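Na Glutathione S-transferase 2 (PDB 2ON5) binds glutathione and, as a hookworm glutathione S-transferase, probably catalyses its conjugation to electrophilic compounds. Local coordinates at residues V2-T7 / P52-D57; I18-A23 / P192-W197. All coordinates share one frame; numbering follows the deposited sequence.

Contact 1. Residues V2-T7 / P52-D57; sequences VHYKLT and PVLEED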
loop_
_atom_site.group_PDB
_atom_site.type_symbol
_atom_site.label_atom_id
_atom_site.label_comp_id
_atom_site.label_asym_id
_atom_site.label_seq_id
_atom_site.Cartn_x
_atom_site.Cartn_y
_atom_site.Cartn_z
ATOM N N VAL A 2 -15.221 22.341 8.748
ATOM C CA VAL A 2 -14.851 20.943 8.697
ATOM C C VAL A 2 -14.051 20.576 9.961
ATOM O O VAL A 2 -13.221 21.366 10.446
ATOM C CB VAL A 2 -14.047 20.578 7.404
ATOM C CG1 VAL A 2 -12.704 21.298 7.356
ATOM C CG2 VAL A 2 -13.858 19.104 7.304
ATOM N N HIS A 3 -14.336 19.398 10.494
ATOM C CA HIS A 3 -13.581 18.883 11.645
ATOM C C HIS A 3 -12.839 17.630 11.269
ATOM O O HIS A 3 -13.440 16.664 10.773
ATOM C CB HIS A 3 -14.493 18.569 12.833
ATOM C CG HIS A 3 -13.732 18.261 14.085
ATOM N ND1 HIS A 3 -13.409 16.976 14.467
ATOM C CD2 HIS A 3 -13.189 19.078 15.019
ATOM C CE1 HIS A 3 -12.729 17.011 15.603
ATOM N NE2 HIS A 3 -12.575 18.274 15.954
ATOM N N TYR A 4 -11.535 17.645 11.517
ATOM C CA TYR A 4 -10.702 16.448 11.414
ATOM C C TYR A 4 -10.211 15.931 12.762
ATOM O O TYR A 4 -9.748 16.705 13.624
ATOM C CB TYR A 4 -9.484 16.717 10.550
ATOM C CG TYR A 4 -9.793 17.102 9.117
ATOM C CD1 TYR A 4 -9.747 18.441 8.712
ATOM C CD2 TYR A 4 -10.131 16.126 8.168
ATOM C CE1 TYR A 4 -10.017 18.794 7.399
ATOM C CE2 TYR A 4 -10.389 16.482 6.845
ATOM C CZ TYR A 4 -10.339 17.811 6.480
ATOM O OH TYR A 4 -10.594 18.173 5.173
ATOM N N LYS A 5 -10.307 14.615 12.923
ATOM C CA LYS A 5 -9.754 13.933 14.091
ATOM C C LYS A 5 -8.800 12.846 13.590
ATOM O O LYS A 5 -9.174 12.046 12.714
ATOM C CB LYS A 5 -10.877 13.295 14.929
ATOM C CG LYS A 5 -10.365 12.567 16.191
ATOM C CD LYS A 5 -11.500 12.120 17.089
ATOM C CE LYS A 5 -12.373 11.094 16.392
ATOM N NZ LYS A 5 -13.110 10.198 17.330
ATOM N N LEU A 6 -7.569 12.830 14.109
ATOM C CA LEU A 6 -6.689 11.690 13.878
ATOM C C LEU A 6 -6.480 10.901 15.155
ATOM O O LEU A 6 -6.026 11.459 16.176
ATOM C CB LEU A 6 -5.338 12.141 13.358
ATOM C CG LEU A 6 -4.344 11.068 12.910
ATOM C CD1 LEU A 6 -4.906 10.335 11.662
ATOM C CD2 LEU A 6 -3.009 11.714 12.643
ATOM N N THR A 7 -6.760 9.597 15.093
ATOM C CA THR A 7 -6.519 8.728 16.262
ATOM C C THR A 7 -5.344 7.768 15.992
ATOM O O THR A 7 -5.301 7.096 14.946
ATOM C CB THR A 7 -7.776 7.946 16.679
ATOM O OG1 THR A 7 -8.863 8.855 16.923
ATOM C CG2 THR A 7 -7.497 7.134 17.963
ATOM N N PRO A 52 -3.526 4.124 12.377
ATOM C CA PRO A 52 -4.331 5.352 12.549
ATOM C C PRO A 52 -5.702 5.322 11.865
ATOM O O PRO A 52 -5.894 4.610 10.860
ATOM C CB PRO A 52 -3.448 6.439 11.916
ATOM C CG PRO A 52 -2.711 5.669 10.757
ATOM C CD PRO A 52 -2.425 4.304 11.402
ATOM N N VAL A 53 -6.640 6.110 12.390
ATOM C CA VAL A 53 -7.920 6.333 11.712
ATOM C C VAL A 53 -8.213 7.829 11.705
ATOM O O VAL A 53 -8.074 8.502 12.752
ATOM C CB VAL A 53 -9.093 5.575 12.397
ATOM C CG1 VAL A 53 -10.480 5.955 11.783
ATOM C CG2 VAL A 53 -8.866 4.088 12.302
ATOM N N LEU A 54 -8.597 8.324 10.525
ATOM C CA LEU A 54 -9.022 9.709 10.345
ATOM C C LEU A 54 -10.552 9.778 10.444
ATOM O O LEU A 54 -11.251 8.911 9.932
ATOM C CB LEU A 54 -8.566 10.274 8.973
ATOM C CG LEU A 54 -8.995 11.723 8.623
ATOM C CD1 LEU A 54 -8.175 12.747 9.423
ATOM C CD2 LEU A 54 -8.898 12.038 7.139
ATOM N N GLU A 55 -11.065 10.813 11.099
ATOM C CA GLU A 55 -12.476 11.160 10.961
ATOM C C GLU A 55 -12.602 12.509 10.300
ATOM O O GLU A 55 -11.923 13.461 10.696
ATOM C CB GLU A 55 -13.203 11.165 12.301
ATOM C CG GLU A 55 -13.705 9.807 12.677
ATOM C CD GLU A 55 -14.500 9.783 13.984
ATOM O OE1 GLU A 55 -15.162 10.783 14.324
ATOM O OE2 GLU A 55 -14.445 8.749 14.663
ATOM N N GLU A 56 -13.419 12.590 9.259
ATOM C CA GLU A 56 -13.726 13.893 8.671
ATOM C C GLU A 56 -15.228 14.104 8.813
ATOM O O GLU A 56 -16.018 13.371 8.221
ATOM C CB GLU A 56 -13.310 14.006 7.199
ATOM C CG GLU A 56 -13.658 15.416 6.611
ATOM C CD GLU A 56 -13.473 15.551 5.102
ATOM O OE1 GLU A 56 -12.537 14.980 4.531
ATOM O OE2 GLU A 56 -14.292 16.248 4.466
ATOM N N ASP A 57 -15.620 15.080 9.620
ATOM C CA ASP A 57 -17.054 15.293 9.891
ATOM C C ASP A 57 -17.750 13.994 10.286
ATOM O O ASP A 57 -18.863 13.680 9.839
ATOM C CB ASP A 57 -17.734 16.012 8.708
ATOM C CG ASP A 57 -17.260 17.467 8.550
ATOM O OD1 ASP A 57 -16.496 17.953 9.424
ATOM O OD2 ASP A 57 -17.673 18.155 7.571
HETATM O O HOH W 1 -10.097 8.920 14.549
#

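Contact 2. Residues I18-A23 / P192-W197; sequences IRQIFA and PALKKW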
loop_
_atom_site.group_PDB
_atom_site.type_symbol
_atom_site.label_atom_id
_atom_site.label_comp_id
_atom_site.label_asym_id
_atom_site.label_seq_id
_atom_site.Cartn_x
_atom_site.Cartn_y
_atom_site.Cartn_z
ATOM N N ILE A 18 1.012 12.089 8.340
ATOM C CA ILE A 18 -0.351 12.650 8.237
ATOM C C ILE A 18 -0.404 13.939 9.067
ATOM O O ILE A 18 -0.919 14.983 8.621
ATOM C CB ILE A 18 -1.410 11.644 8.735
ATOM C CG1 ILE A 18 -1.532 10.444 7.779
ATOM C CG2 ILE A 18 -2.774 12.317 8.939
ATOM C CD1 ILE A 18 -1.954 9.138 8.509
ATOM N N ARG A 19 0.146 13.876 10.272
ATOM C CA ARG A 19 0.241 15.089 11.087
ATOM C C ARG A 19 1.030 16.193 10.331
ATOM O O ARG A 19 0.778 17.386 10.521
ATOM C CB ARG A 19 0.901 14.805 12.436
ATOM C CG ARG A 19 0.184 13.767 13.281
ATOM C CD ARG A 19 0.693 13.786 14.732
ATOM N NE ARG A 19 0.168 12.676 15.510
ATOM C CZ ARG A 19 0.872 11.613 15.869
ATOM N NH1 ARG A 19 2.125 11.505 15.460
ATOM N NH2 ARG A 19 0.310 10.650 16.604
ATOM N N GLN A 20 1.991 15.789 9.511
ATOM C CA GLN A 20 2.853 16.767 8.827
ATOM C C GLN A 20 2.147 17.326 7.612
ATOM O O GLN A 20 2.398 18.452 7.240
ATOM C CB GLN A 20 4.227 16.186 8.459
ATOM C CG GLN A 20 5.074 15.969 9.742
ATOM C CD GLN A 20 6.403 15.272 9.519
ATOM O OE1 GLN A 20 7.061 14.856 10.483
ATOM N NE2 GLN A 20 6.806 15.124 8.253
ATOM N N ILE A 21 1.280 16.532 7.005
ATOM C CA ILE A 21 0.400 17.055 5.938
ATOM C C ILE A 21 -0.494 18.169 6.503
ATOM O O ILE A 21 -0.621 19.251 5.897
ATOM C CB ILE A 21 -0.453 15.959 5.317
ATOM C CG1 ILE A 21 0.450 14.992 4.516
ATOM C CG2 ILE A 21 -1.603 16.606 4.480
ATOM C CD1 ILE A 21 -0.241 13.627 4.134
ATOM N N PHE A 22 -1.081 17.928 7.677
ATOM C CA PHE A 22 -1.930 18.972 8.302
ATOM C C PHE A 22 -1.141 20.241 8.585
ATOM O O PHE A 22 -1.636 21.352 8.354
ATOM C CB PHE A 22 -2.587 18.491 9.604
ATOM C CG PHE A 22 -3.759 17.569 9.417
ATOM C CD1 PHE A 22 -4.891 17.979 8.721
ATOM C CD2 PHE A 22 -3.758 16.301 10.007
ATOM C CE1 PHE A 22 -5.979 17.138 8.566
ATOM C CE2 PHE A 22 -4.880 15.447 9.883
ATOM C CZ PHE A 22 -5.976 15.868 9.152
ATOM N N ALA A 23 0.071 20.082 9.123
ATOM C CA ALA A 23 0.955 21.217 9.403
ATOM C C ALA A 23 1.282 22.010 8.152
ATOM O O ALA A 23 1.174 23.224 8.154
ATOM C CB ALA A 23 2.243 20.739 10.096
ATOM N N PRO A 192 9.446 25.693 6.316
ATOM C CA PRO A 192 9.059 26.410 7.544
ATOM C C PRO A 192 7.921 25.817 8.377
ATOM O O PRO A 192 8.122 25.633 9.575
ATOM C CB PRO A 192 8.733 27.808 7.034
ATOM C CG PRO A 192 9.694 27.972 5.897
ATOM C CD PRO A 192 9.607 26.641 5.193
ATOM N N ALA A 193 6.766 25.505 7.777
ATOM C CA ALA A 193 5.640 24.958 8.566
ATOM C C ALA A 193 5.955 23.586 9.195
ATOM O O ALA A 193 5.478 23.253 10.280
ATOM C CB ALA A 193 4.358 24.901 7.734
ATOM N N LEU A 194 6.782 22.807 8.511
ATOM C CA LEU A 194 7.227 21.529 9.038
ATOM C C LEU A 194 8.260 21.732 10.147
ATOM O O LEU A 194 8.184 21.076 11.182
ATOM C CB LEU A 194 7.793 20.648 7.911
ATOM C CG LEU A 194 8.190 19.220 8.296
ATOM C CD1 LEU A 194 7.129 18.546 9.193
ATOM C CD2 LEU A 194 8.465 18.365 7.021
ATOM N N LYS A 195 9.211 22.641 9.927
ATOM C CA LYS A 195 10.248 22.930 10.936
ATOM C C LYS A 195 9.584 23.360 12.251
ATOM O O LYS A 195 9.972 22.901 13.331
ATOM C CB LYS A 195 11.194 24.017 10.440
ATOM C CG LYS A 195 12.387 24.277 11.365
ATOM C CD LYS A 195 13.314 25.299 10.746
ATOM C CE LYS A 195 14.408 25.687 11.743
ATOM N NZ LYS A 195 15.557 26.336 11.055
ATOM N N LYS A 196 8.550 24.188 12.141
ATOM C CA LYS A 196 7.811 24.629 13.326
ATOM C C LYS A 196 7.127 23.454 14.023
ATOM O O LYS A 196 7.209 23.328 15.247
ATOM C CB LYS A 196 6.789 25.711 12.964
ATOM C CG LYS A 196 5.996 26.249 14.166
ATOM C CD LYS A 196 5.223 27.482 13.751
ATOM C CE LYS A 196 4.131 27.854 14.768
ATOM N NZ LYS A 196 3.274 28.893 14.145
ATOM N N TRP A 197 6.467 22.584 13.253
ATOM C CA TRP A 197 5.821 21.378 13.826
ATOM C C TRP A 197 6.842 20.475 14.540
ATOM O O TRP A 197 6.575 19.957 15.621
ATOM C CB TRP A 197 5.048 20.558 12.766
ATOM C CG TRP A 197 4.624 19.167 13.282
ATOM C CD1 TRP A 197 5.088 17.954 12.854
ATOM C CD2 TRP A 197 3.678 18.881 14.341
ATOM N NE1 TRP A 197 4.480 16.926 13.569
ATOM C CE2 TRP A 197 3.619 17.474 14.488
ATOM C CE3 TRP A 197 2.891 19.681 15.180
ATOM C CZ2 TRP A 197 2.788 16.847 15.441
ATOM C CZ3 TRP A 197 2.049 19.052 16.128
ATOM C CH2 TRP A 197 2.017 17.649 16.252
#

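Contact 1. Residues V2-T7 / P52-D57
From Tyr4 to Thr7 the chain runs antiparallel to Val53–Glu56, the strand axes 4.7 Å apart, and Lys5 with Glu55 and Thr7 with Val53 form hydrogen-bonded pairs. Past Tyr4 and Glu56, a non-hydrogen-bonded pair, Asp57 N donates to His3 O, but the return bond ends on a side chain: His3 N donates to Asp57 OD1 at 2.8 Å, almost straight at 176°. On the Lys5 face, Lys5 and Glu55 lie side by side; the lysine chain bends at chi3 (64°), which brings NZ to 3.3 Å from Glu55 OE2 in a weakly bonded salt bridge. There too a water joins Thr7 OG1 to Val53 O, 2.7 Å from each. On the other face the Tyr4 ring lies alongside Glu56, ring and carboxylate planes 64° apart, with CE2 3.4 Å from Glu56 CG, while Glu56 OE1 is hydrogen-bonded to Tyr70; Leu54 CD1 touches Tyr4 CD2. Leu6 CD1 meets Pro52 CB at 4.2 Å, and Pro52, after a cis peptide bond, touches glutathione, as in the thioredoxin-like domain of this family. Backbone bonds thus carry the pairing, the Lys5–Glu55 bridge adding little, while the face of Tyr4, Leu6 and Leu54 packs against helices and Glu56 ends in a polar bond.

Contact 2. Residues I18-A23 / P192-W197
Trp197 and Leu194 of helix 192-200 meet Arg19, Gln20 and Ala23 of helix 16-25, an example of an interface between domains made by side-chain packing, with no hydrogen bond passing between the two segments. The short helix axes approach to 9.2 Å at 125°. The apolar contact is between Ala23 CB and Trp197 CB, 3.9 Å apart. Separately, Ala193 CB makes a van der Waals contact with the carbonyl oxygen of Ala23 at 3.6 Å; the small alanine side chains let the backbones come near here, with Ala23 CA and Ala193 CA 6.1 Å apart. The aliphatic parts of longer side chains supply a further kind of contact. Leu194 CD1 presses on Gln20 CG at 3.3 Å, a tight approach, and the same Gln20 CG meets Trp197 CD1 at 3.7 Å. With CG anti to its backbone N (chi1 168°), Trp197 extends its indole toward helix 16-25, where CZ2 meets the aliphatic CD of Arg19 at 3.8 Å. Polar groups are held from outside the two segments: Glu16 accepts a hydrogen bond from Trp197 NE1 and forms a salt bridge with Arg19 NH1, while Arg19 NE pairs with Asp31. Leu158 of helix 155-168 touches both Gln20 and Leu194, and on the other flank lies the N-terminal sheet, so helix 16-25 sits between the sheet and the C-terminal helices.

Starting at the N terminus, the chain lays down strand 4-9 and leads through a short loop into helix 16-25, so the first segments of both contacts follow one another. Contact 1 then closes a loop of 44 residues, which contains the 18-23 segment and strand 30-34, and completes the centre of the N-terminal sheet. Contact 2 closes a far longer loop of 168 residues, through the rest of that sheet, helix 64-75 and most of the C-terminal helices, and ties the two domains together. The two loops cross, since their segments alternate. They also touch: Leu6 packs on Ile18 and Arg19, and Phe22 on Tyr4 and Leu54, which links sheet and domain interface through helix 16-25.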